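Local coordinates for putative sugar binding protein (PDB 3KEZ), which probably binds sugars or related nutrients at the bacterial outer membrane, as a calcium-containing member of the SusD family, at residues A[36-40]-A[41-45]; A[45-48]-A[49-53]; A[92-95]-A[96-100]; A[173-176]-A[177-181]. All coordinates share one frame; numbering follows the deposited sequence.

Overall arrangement
Contacts 1 and 2 run on from each other, sharing V45 on helix 43-50, with centres about 12 Å apart and each about 10 Å from the centre of the chain. Contact 1 lies nearer the metal: the side chain of S41 is about 9 Å from the bound calcium ion and hydrogen-bonds N261, one of its ligands. Contacts 3 and 4 lie away from that site, their centres about 15 Å apart and their nearest atoms about 6 Å. R123 of helix 109-134 joins them indirectly, since it bonds N93 of contact 3 and D176 of contact 4. The same helix also touches Y40 and L44 of contact 1, whose centre is about 25 Å from contact 3.

Contact 1 (A[36-40]-A[41-45]); sequences SSDAY and SGRLV. With EDO (1,2-ethanediol), chain G.
Two successive type I turns, S36 to A39 and A39 to G42, bring the chain into helix 43-50 with G42 as N-cap; S41 N, bonded to S36 O at 3.1 Å, links the first turn to the second. Two further amides are held from the turn: R43 N by S37 O at 2.9 Å, and L44 N by A39 O at 3.0 Å. A39 O also accepts G42 N, the two donors arriving from opposite faces of its carbonyl plane. Among the side chains, D38 and R43 run alongside each other. D38 OD1 sits over the face of the guanidinium, 3.3 Å from R43 NH1, with the two flat groups 26° apart, so this salt bridge is a matter of charge and no N-H points at the oxygen. R43 is extended from CG to NE (chi3 180°), which carries its edge out to a bound 1,2-ethanediol, probably from the crystallisation liquor. There R43 NH1 donates almost straight to O1 (3.2 Å, 170°) and NH2 donates to O2; NH1 also bonds S80 OG. With an alanine here, D38 would probably lose its opposing charge and S80 OG its donor. L44 CD1 lies over the centre of the Y40 ring in a CH-pi contact, 3.6 Å from the centroid, while Y40 OH is bonded to D129. V45 CG2 packs 3.2 Å from Y40 O, a buried carbonyl with no polar partner. The chemistry divides in two, an apolar side closed over Y40 and a charged side at R43, while S41 OG, bonded to the calcium ligand N261, ties the turn to the metal site.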
loop_
_atom_site.group_PDB
_atom_site.type_symbol
_atom_site.label_atom_id
_atom_site.label_comp_id
_atom_site.label_asym_id
_atom_site.label_seq_id
_atom_site.Cartn_x
_atom_site.Cartn_y
_atom_site.Cartn_z
ATOM N N SER A 36 3.122 8.045 -11.008
ATOM C CA SER A 36 2.150 9.143 -11.122
ATOM C C SER A 36 1.490 9.435 -9.791
ATOM O O SER A 36 1.241 8.521 -9.002
ATOM C CB SER A 36 1.042 8.763 -12.150
ATOM O OG SER A 36 0.001 9.717 -12.192
ATOM N N SER A 37 1.142 10.694 -9.557
ATOM C CA SER A 37 0.357 11.041 -8.379
ATOM C C SER A 37 -1.062 10.430 -8.453
ATOM O O SER A 37 -1.743 10.311 -7.450
ATOM C CB SER A 37 0.297 12.553 -8.178
ATOM O OG SER A 37 -0.367 13.154 -9.281
ATOM N N ASP A 38 -1.492 10.026 -9.645
ATOM C CA ASP A 38 -2.733 9.280 -9.775
ATOM C C ASP A 38 -2.549 7.804 -9.445
ATOM O O ASP A 38 -3.535 7.080 -9.343
ATOM C CB ASP A 38 -3.320 9.431 -11.192
ATOM C CG ASP A 38 -4.023 10.777 -11.401
ATOM O OD1 ASP A 38 -4.241 11.517 -10.425
ATOM O OD2 ASP A 38 -4.341 11.099 -12.553
ATOM N N ALA A 39 -1.303 7.347 -9.345
ATOM C CA ALA A 39 -1.017 5.965 -8.979
ATOM C C ALA A 39 -0.323 5.958 -7.622
ATOM O O ALA A 39 -0.887 6.482 -6.634
ATOM C CB ALA A 39 -0.185 5.244 -10.080
ATOM N N TYR A 40 0.873 5.374 -7.547
ATOM C CA TYR A 40 1.521 5.133 -6.267
ATOM C C TYR A 40 2.277 6.324 -5.662
ATOM O O TYR A 40 2.815 6.230 -4.560
ATOM C CB TYR A 40 2.420 3.888 -6.356
ATOM C CG TYR A 40 1.587 2.631 -6.525
ATOM C CD1 TYR A 40 0.839 2.089 -5.434
ATOM C CD2 TYR A 40 1.470 2.023 -7.773
ATOM C CE1 TYR A 40 0.058 0.934 -5.603
ATOM C CE2 TYR A 40 0.674 0.859 -7.946
ATOM C CZ TYR A 40 -0.010 0.323 -6.873
ATOM O OH TYR A 40 -0.783 -0.806 -7.083
ATOM N N SER A 41 2.294 7.466 -6.332
ATOM C CA SER A 41 2.825 8.657 -5.685
ATOM C C SER A 41 1.694 9.481 -5.056
ATOM O O SER A 41 1.945 10.549 -4.530
ATOM C CB SER A 41 3.654 9.477 -6.670
ATOM O OG SER A 41 4.985 9.012 -6.764
ATOM N N GLY A 42 0.457 8.983 -5.089
ATOM C CA GLY A 42 -0.644 9.731 -4.474
ATOM C C GLY A 42 -1.878 8.907 -4.175
ATOM O O GLY A 42 -1.984 8.254 -3.126
ATOM N N ARG A 43 -2.793 8.891 -5.129
ATOM C CA ARG A 43 -4.152 8.386 -4.885
ATOM C C ARG A 43 -4.218 6.984 -4.369
ATOM O O ARG A 43 -5.050 6.718 -3.501
ATOM C CB ARG A 43 -5.011 8.525 -6.154
ATOM C CG ARG A 43 -5.331 9.974 -6.430
ATOM C CD ARG A 43 -6.214 10.141 -7.657
ATOM N NE ARG A 43 -6.522 11.542 -7.901
ATOM C CZ ARG A 43 -7.112 12.001 -8.996
ATOM N NH1 ARG A 43 -7.460 11.172 -9.949
ATOM N NH2 ARG A 43 -7.334 13.302 -9.141
ATOM N N LEU A 44 -3.332 6.094 -4.865
ATOM C CA LEU A 44 -3.346 4.694 -4.405
ATOM C C LEU A 44 -2.786 4.554 -3.001
ATOM O O LEU A 44 -3.155 3.617 -2.276
ATOM C CB LEU A 44 -2.636 3.737 -5.390
ATOM C CG LEU A 44 -3.307 3.692 -6.785
ATOM C CD1 LEU A 44 -2.467 2.843 -7.700
ATOM C CD2 LEU A 44 -4.742 3.132 -6.724
ATOM N N VAL A 45 -1.997 5.528 -2.566
ATOM C CA VAL A 45 -1.480 5.497 -1.228
ATOM C C VAL A 45 -2.469 6.077 -0.246
ATOM O O VAL A 45 -2.804 5.438 0.733
ATOM C CB VAL A 45 -0.094 6.160 -1.128
ATOM C CG1 VAL A 45 0.491 5.957 0.278
ATOM C CG2 VAL A 45 0.845 5.518 -2.194
HETATM C C1 EDO G . -8.770 13.830 -13.288
HETATM O O1 EDO G . -8.672 12.601 -12.565
HETATM C C2 EDO G . -8.899 14.980 -12.299
HETATM O O2 EDO G . -9.633 14.546 -11.137
#

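Contact 2 (A[45-48]-A[49-53]); sequences VYYG and DVTGD
T51, the first residue beyond helix 43-50, folds its side chain back on Y47 in the last turn, and hydrogen bonds come first. T51 OG1 donates to Y47 O at 2.7 Å, helped by a first torsion (chi1 62°) that sets the hydroxyl between its own backbone N and carbonyl carbon. T51 N reaches that same Y47 O only weakly, at 3.3 Å, so the hydroxyl is the shorter of the two grips. Y46 O also takes two donors: V50 N meets it nearly head-on (3.2 Å, C=O...N angle 178°), whereas D49 N comes from well above the carbonyl plane at 2.9 Å. These are i to i+4 and i to i+3 bonds of the closing turns of helix 43-50.

Apolar contacts are lighter. T51 CG2 stands over one face of the Y47 ring, displaced toward the rim and 4.2 Å from Y47 CE1. V50 CG2 approaches Y46 CD1 at 4.2 Å, and the two side chains cross obliquely.

Around this turn, Y47 OH bonds I438 O and its ring touches M399 and Y400 of helix 398-403, while D49 OD1 accepts from A394 N. M284 of strand 284-286 packs on Y46, D49 and V50, and helix 272-275 lies against V45 and Y46.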
loop_
_atom_site.group_PDB
_atom_site.type_symbol
_atom_site.label_atom_id
_atom_site.label_comp_id
_atom_site.label_asym_id
_atom_site.label_seq_id
_atom_site.Cartn_x
_atom_site.Cartn_y
_atom_site.Cartn_z
ATOM N N VAL A 45 -1.997 5.528 -2.566
ATOM C CA VAL A 45 -1.480 5.497 -1.228
ATOM C C VAL A 45 -2.469 6.077 -0.246
ATOM O O VAL A 45 -2.804 5.438 0.733
ATOM C CB VAL A 45 -0.094 6.160 -1.128
ATOM C CG1 VAL A 45 0.491 5.957 0.278
ATOM C CG2 VAL A 45 0.845 5.518 -2.194
ATOM N N TYR A 46 -2.950 7.298 -0.478
ATOM C CA TYR A 46 -3.728 7.932 0.549
ATOM C C TYR A 46 -5.108 7.332 0.777
ATOM O O TYR A 46 -5.705 7.576 1.819
ATOM C CB TYR A 46 -3.816 9.447 0.380
ATOM C CG TYR A 46 -4.623 10.025 -0.783
ATOM C CD1 TYR A 46 -5.980 9.882 -0.859
ATOM C CD2 TYR A 46 -4.012 10.818 -1.724
ATOM C CE1 TYR A 46 -6.708 10.465 -1.897
ATOM C CE2 TYR A 46 -4.726 11.392 -2.775
ATOM C CZ TYR A 46 -6.075 11.243 -2.827
ATOM O OH TYR A 46 -6.793 11.843 -3.844
ATOM N N TYR A 47 -5.628 6.605 -0.201
ATOM C CA TYR A 47 -7.015 6.072 -0.127
ATOM C C TYR A 47 -7.293 5.402 1.229
ATOM O O TYR A 47 -8.232 5.767 1.944
ATOM C CB TYR A 47 -7.282 5.099 -1.277
ATOM C CG TYR A 47 -8.700 4.569 -1.344
ATOM C CD1 TYR A 47 -9.717 5.331 -1.857
ATOM C CD2 TYR A 47 -9.015 3.287 -0.868
ATOM C CE1 TYR A 47 -11.029 4.845 -1.907
ATOM C CE2 TYR A 47 -10.313 2.812 -0.900
ATOM C CZ TYR A 47 -11.300 3.564 -1.448
ATOM O OH TYR A 47 -12.572 3.052 -1.517
ATOM N N GLY A 48 -6.419 4.484 1.631
ATOM C CA GLY A 48 -6.673 3.720 2.843
ATOM C C GLY A 48 -6.481 4.502 4.144
ATOM O O GLY A 48 -6.815 3.993 5.236
ATOM N N ASP A 49 -5.907 5.706 4.052
ATOM C CA ASP A 49 -5.722 6.540 5.244
ATOM C C ASP A 49 -6.936 7.461 5.482
ATOM O O ASP A 49 -7.517 7.453 6.583
ATOM C CB ASP A 49 -4.435 7.381 5.139
ATOM C CG ASP A 49 -3.163 6.550 5.334
ATOM O OD1 ASP A 49 -2.916 6.040 6.450
ATOM O OD2 ASP A 49 -2.374 6.442 4.388
ATOM N N VAL A 50 -7.347 8.222 4.457
ATOM C CA VAL A 50 -8.393 9.226 4.676
ATOM C C VAL A 50 -9.787 8.626 4.723
ATOM O O VAL A 50 -10.704 9.291 5.140
ATOM C CB VAL A 50 -8.361 10.380 3.689
ATOM C CG1 VAL A 50 -6.975 11.025 3.743
ATOM C CG2 VAL A 50 -8.719 9.915 2.265
ATOM N N THR A 51 -9.935 7.382 4.275
ATOM C CA THR A 51 -11.170 6.644 4.493
ATOM C C THR A 51 -11.198 5.883 5.848
ATOM O O THR A 51 -12.169 5.177 6.159
ATOM C CB THR A 51 -11.386 5.621 3.366
ATOM O OG1 THR A 51 -10.298 4.694 3.395
ATOM C CG2 THR A 51 -11.554 6.295 1.978
ATOM N N GLY A 52 -10.130 6.015 6.645
ATOM C CA GLY A 52 -10.064 5.473 7.990
ATOM C C GLY A 52 -10.441 6.431 9.104
ATOM O O GLY A 52 -11.204 7.396 8.912
ATOM N N ASP A 53 -9.893 6.137 10.278
ATOM C CA ASP A 53 -10.100 6.901 11.501
ATOM C C ASP A 53 -8.896 7.711 12.014
ATOM O O ASP A 53 -9.064 8.477 12.974
ATOM C CB ASP A 53 -10.615 5.972 12.635
ATOM C CG ASP A 53 -9.710 4.788 12.903
ATOM O OD1 ASP A 53 -8.866 4.460 12.053
ATOM O OD2 ASP A 53 -9.895 4.131 13.956
#

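Contact 3 (A[92-95]-A[96-100])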
loop_
_atom_site.group_PDB
_atom_site.type_symbol
_atom_site.label_atom_id
_atom_site.label_comp_id
_atom_site.label_asym_id
_atom_site.label_seq_id
_atom_site.Cartn_x
_atom_site.Cartn_y
_atom_site.Cartn_z
ATOM N N CYS A 92 2.211 -5.569 -18.015
ATOM C CA CYS A 92 2.682 -6.793 -17.391
ATOM C C CYS A 92 2.342 -7.991 -18.267
ATOM O O CYS A 92 3.179 -8.832 -18.479
ATOM C CB CYS A 92 2.073 -7.003 -16.011
ATOM S SG CYS A 92 2.635 -5.802 -14.735
ATOM N N ASN A 93 1.094 -8.062 -18.750
ATOM C CA ASN A 93 0.647 -9.092 -19.701
ATOM C C ASN A 93 1.471 -9.130 -20.957
ATOM O O ASN A 93 1.854 -10.209 -21.409
ATOM C CB ASN A 93 -0.831 -8.885 -20.068
ATOM C CG ASN A 93 -1.749 -9.072 -18.867
ATOM O OD1 ASN A 93 -1.305 -9.574 -17.824
ATOM N ND2 ASN A 93 -3.019 -8.684 -18.997
ATOM N N LEU A 94 1.767 -7.953 -21.511
ATOM C CA LEU A 94 2.659 -7.861 -22.670
ATOM C C LEU A 94 3.970 -8.573 -22.381
ATOM O O LEU A 94 4.432 -9.393 -23.200
ATOM C CB LEU A 94 2.924 -6.404 -23.063
ATOM C CG LEU A 94 3.852 -6.183 -24.267
ATOM C CD1 LEU A 94 3.278 -6.805 -25.559
ATOM C CD2 LEU A 94 4.135 -4.701 -24.461
ATOM N N ILE A 95 4.561 -8.292 -21.226
ATOM C CA ILE A 95 5.810 -8.937 -20.855
ATOM C C ILE A 95 5.597 -10.442 -20.721
ATOM O O ILE A 95 6.366 -11.248 -21.259
ATOM C CB ILE A 95 6.388 -8.395 -19.517
ATOM C CG1 ILE A 95 7.026 -7.039 -19.739
ATOM C CG2 ILE A 95 7.446 -9.383 -18.908
ATOM C CD1 ILE A 95 7.272 -6.220 -18.420
ATOM N N LEU A 96 4.560 -10.817 -19.986
ATOM C CA LEU A 96 4.408 -12.216 -19.560
ATOM C C LEU A 96 4.078 -13.126 -20.741
ATOM O O LEU A 96 4.510 -14.273 -20.757
ATOM C CB LEU A 96 3.400 -12.340 -18.405
ATOM C CG LEU A 96 3.968 -11.732 -17.120
ATOM C CD1 LEU A 96 2.922 -11.625 -16.026
ATOM C CD2 LEU A 96 5.263 -12.541 -16.681
HETATM N N MSE A 97 3.379 -12.594 -21.752
HETATM C CA MSE A 97 3.047 -13.372 -22.923
HETATM C C MSE A 97 4.249 -13.551 -23.863
HETATM O O MSE A 97 4.199 -14.353 -24.805
HETATM C CB MSE A 97 1.894 -12.707 -23.693
HETATM C CG MSE A 97 0.557 -12.683 -22.976
HETATM SE SE MSE A 97 -0.686 -11.573 -23.981
HETATM C CE MSE A 97 -1.141 -12.821 -25.339
ATOM N N ASN A 98 5.332 -12.834 -23.612
ATOM C CA ASN A 98 6.453 -12.814 -24.545
ATOM C C ASN A 98 7.768 -13.266 -23.961
ATOM O O ASN A 98 8.570 -13.889 -24.655
ATOM C CB ASN A 98 6.582 -11.413 -25.158
ATOM C CG ASN A 98 5.559 -11.176 -26.227
ATOM O OD1 ASN A 98 5.739 -11.588 -27.373
ATOM N ND2 ASN A 98 4.451 -10.555 -25.858
ATOM N N VAL A 99 7.963 -13.013 -22.672
ATOM C CA VAL A 99 9.261 -13.186 -22.073
ATOM C C VAL A 99 9.797 -14.605 -22.190
ATOM O O VAL A 99 11.004 -14.785 -22.347
ATOM C CB VAL A 99 9.305 -12.728 -20.573
ATOM C CG1 VAL A 99 8.396 -13.585 -19.721
ATOM C CG2 VAL A 99 10.725 -12.773 -20.075
ATOM N N ASP A 100 8.933 -15.608 -22.092
ATOM C CA ASP A 100 9.401 -17.005 -22.138
ATOM C C ASP A 100 9.698 -17.485 -23.567
ATOM O O ASP A 100 10.315 -18.508 -23.752
ATOM C CB ASP A 100 8.383 -17.939 -21.478
ATOM C CG ASP A 100 8.249 -17.695 -19.979
ATOM O OD1 ASP A 100 9.247 -17.294 -19.339
ATOM O OD2 ASP A 100 7.149 -17.937 -19.441
#
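N98 turns its side-chain amide back onto L94 O, N98 ND2 donating at 2.9 Å with an N-H...O angle of 169°. The bond lies in the carbonyl plane of L94 and within 8° of the amide plane of N98, so the flat group is held in its rotation as well as in place. The first torsion (chi1 -77°) puts CG beside the backbone N and opposite the carbonyl carbon, leaving the amide alongside the preceding turn, with L94 CD1 3.9 Å from N98 ND2.

Backbone bonds form the rest of this first shell. L96 N and M97 N bond C92 O and N93 O, the first at 2.8 Å. I95 O takes both N98 N (3.0 Å), from above its carbonyl plane, and V99 N (2.8 Å), nearly in line with the C=O. Beside them I95 CG2 meets V99 CB at 4.2 Å, and CG of M97, a selenomethionine, lies 3.2 Å from N93 O.

What positions these groups lies one layer out. N93 holds R123 through OD1 and the carbonyls of V151 and E153 through ND2. I95 is packed against helix 20-34 and, with C92 and L96, against helix 109-134.

N98 N bonds I95 O instead of L94 O, and the side-chain amide of the same residue supplies the donor that L94 O would have from an i+4 backbone amide in a continuing helix. Three consecutive carbonyls, N93 to I95, thus each find a donor in residues 97 to 99, the donor to L94 O being the side-chain amide of N98 and the others backbone amides.

Contact 4 (A[173-176]-A[177-181]); sequences IISD and LKNST
I173 and L177 lie side by side and point the same way, one turn apart on helix 166-183, with I173 CG2 3.8 Å from L177 CD1. The backbone sets that spacing: L177 N bonds I173 O at 3.0 Å, and K178, N179 and S180 repeat the i to i+4 pattern.

S175, D176 and N179 turn their polar ends toward one ordered water. With its hydroxyl opposite the backbone N (chi1 174°), S175 brings OG to 2.7 Å from this water. The water donates to D176 OD1, also at 2.7 Å, so that it bridges S175 OG and D176 OD1, and it is weakly approached by N179 ND2 at 3.3 Å. S175 OG and N179 ND2 come close to each other as well, but at a poor angle for a direct bond.

S180 is oriented differently, its OG tucked between its own N and carbonyl carbon (chi1 79°) and donating to L177 O at 2.7 Å. T181 N reaches that same oxygen, which therefore has two grips. Replacing S180 by alanine removes OG, and L177 O would probably be left with T181 N as its donor and a small gap beside it.

Helix 109-134 takes one flank, where I173 meets L127 and F128, S180 meets A121, and D176 OD2 forms a salt bridge with R123 NE. Helix 195-209 meets the segment too, Y206 and K209 touching I174 and A198 touching S180, so S180 is packed between the two helices.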
loop_
_atom_site.group_PDB
_atom_site.type_symbol
_atom_site.label_atom_id
_atom_site.label_comp_id
_atom_site.label_asym_id
_atom_site.label_seq_id
_atom_site.Cartn_x
_atom_site.Cartn_y
_atom_site.Cartn_z
ATOM N N ILE A 173 -4.026 -13.178 -7.819
ATOM C CA ILE A 173 -3.113 -12.335 -7.053
ATOM C C ILE A 173 -2.062 -13.224 -6.404
ATOM O O ILE A 173 -0.865 -13.003 -6.575
ATOM C CB ILE A 173 -3.815 -11.486 -5.977
ATOM C CG1 ILE A 173 -4.738 -10.450 -6.650
ATOM C CG2 ILE A 173 -2.748 -10.788 -5.068
ATOM C CD1 ILE A 173 -5.933 -9.896 -5.783
ATOM N N ILE A 174 -2.516 -14.253 -5.696
ATOM C CA ILE A 174 -1.610 -15.142 -4.948
ATOM C C ILE A 174 -0.735 -15.942 -5.922
ATOM O O ILE A 174 0.484 -16.091 -5.714
ATOM C CB ILE A 174 -2.438 -16.053 -3.984
ATOM C CG1 ILE A 174 -3.024 -15.196 -2.841
ATOM C CG2 ILE A 174 -1.606 -17.187 -3.392
ATOM C CD1 ILE A 174 -4.095 -15.926 -1.967
ATOM N N SER A 175 -1.334 -16.433 -7.003
ATOM C CA SER A 175 -0.538 -17.158 -7.992
ATOM C C SER A 175 0.583 -16.311 -8.572
ATOM O O SER A 175 1.706 -16.783 -8.654
ATOM C CB SER A 175 -1.403 -17.698 -9.128
ATOM O OG SER A 175 -0.595 -18.265 -10.108
ATOM N N ASP A 176 0.282 -15.067 -8.974
ATOM C CA ASP A 176 1.303 -14.180 -9.532
ATOM C C ASP A 176 2.393 -13.906 -8.507
ATOM O O ASP A 176 3.581 -14.078 -8.770
ATOM C CB ASP A 176 0.667 -12.843 -9.979
ATOM C CG ASP A 176 -0.112 -12.951 -11.286
ATOM O OD1 ASP A 176 -0.065 -14.033 -11.938
ATOM O OD2 ASP A 176 -0.756 -11.927 -11.678
ATOM N N LEU A 177 1.977 -13.518 -7.306
ATOM C CA LEU A 177 2.963 -13.146 -6.278
ATOM C C LEU A 177 3.807 -14.317 -5.835
ATOM O O LEU A 177 5.033 -14.196 -5.691
ATOM C CB LEU A 177 2.307 -12.417 -5.100
ATOM C CG LEU A 177 1.997 -10.939 -5.267
ATOM C CD1 LEU A 177 0.981 -10.424 -4.205
ATOM C CD2 LEU A 177 3.298 -10.069 -5.253
ATOM N N LYS A 178 3.183 -15.467 -5.632
ATOM C CA LYS A 178 3.935 -16.631 -5.208
ATOM C C LYS A 178 5.015 -16.991 -6.222
ATOM O O LYS A 178 6.160 -17.283 -5.883
ATOM C CB LYS A 178 2.976 -17.808 -5.030
ATOM C CG LYS A 178 3.594 -18.992 -4.314
ATOM C CD LYS A 178 2.526 -19.991 -3.884
ATOM C CE LYS A 178 3.201 -21.296 -3.431
ATOM N NZ LYS A 178 4.134 -21.092 -2.243
ATOM N N ASN A 179 4.608 -17.004 -7.477
ATOM C CA ASN A 179 5.510 -17.267 -8.579
ATOM C C ASN A 179 6.612 -16.229 -8.679
ATOM O O ASN A 179 7.751 -16.584 -8.950
ATOM C CB ASN A 179 4.716 -17.319 -9.872
ATOM C CG ASN A 179 4.005 -18.636 -10.043
ATOM O OD1 ASN A 179 4.609 -19.695 -9.873
ATOM N ND2 ASN A 179 2.723 -18.590 -10.372
ATOM N N SER A 180 6.281 -14.960 -8.440
ATOM C CA SER A 180 7.294 -13.901 -8.442
ATOM C C SER A 180 8.353 -14.131 -7.364
ATOM O O SER A 180 9.510 -13.810 -7.574
ATOM C CB SER A 180 6.668 -12.517 -8.270
ATOM O OG SER A 180 6.327 -12.214 -6.895
ATOM N N THR A 181 7.966 -14.722 -6.228
ATOM C CA THR A 181 8.936 -14.935 -5.105
ATOM C C THR A 181 9.964 -16.013 -5.438
ATOM O O THR A 181 11.003 -16.093 -4.805
ATOM C CB THR A 181 8.269 -15.344 -3.793
ATOM O OG1 THR A 181 7.602 -16.599 -3.959
ATOM C CG2 THR A 181 7.275 -14.283 -3.289
HETATM O O HOH W 1 0.578 -16.665 -11.992
#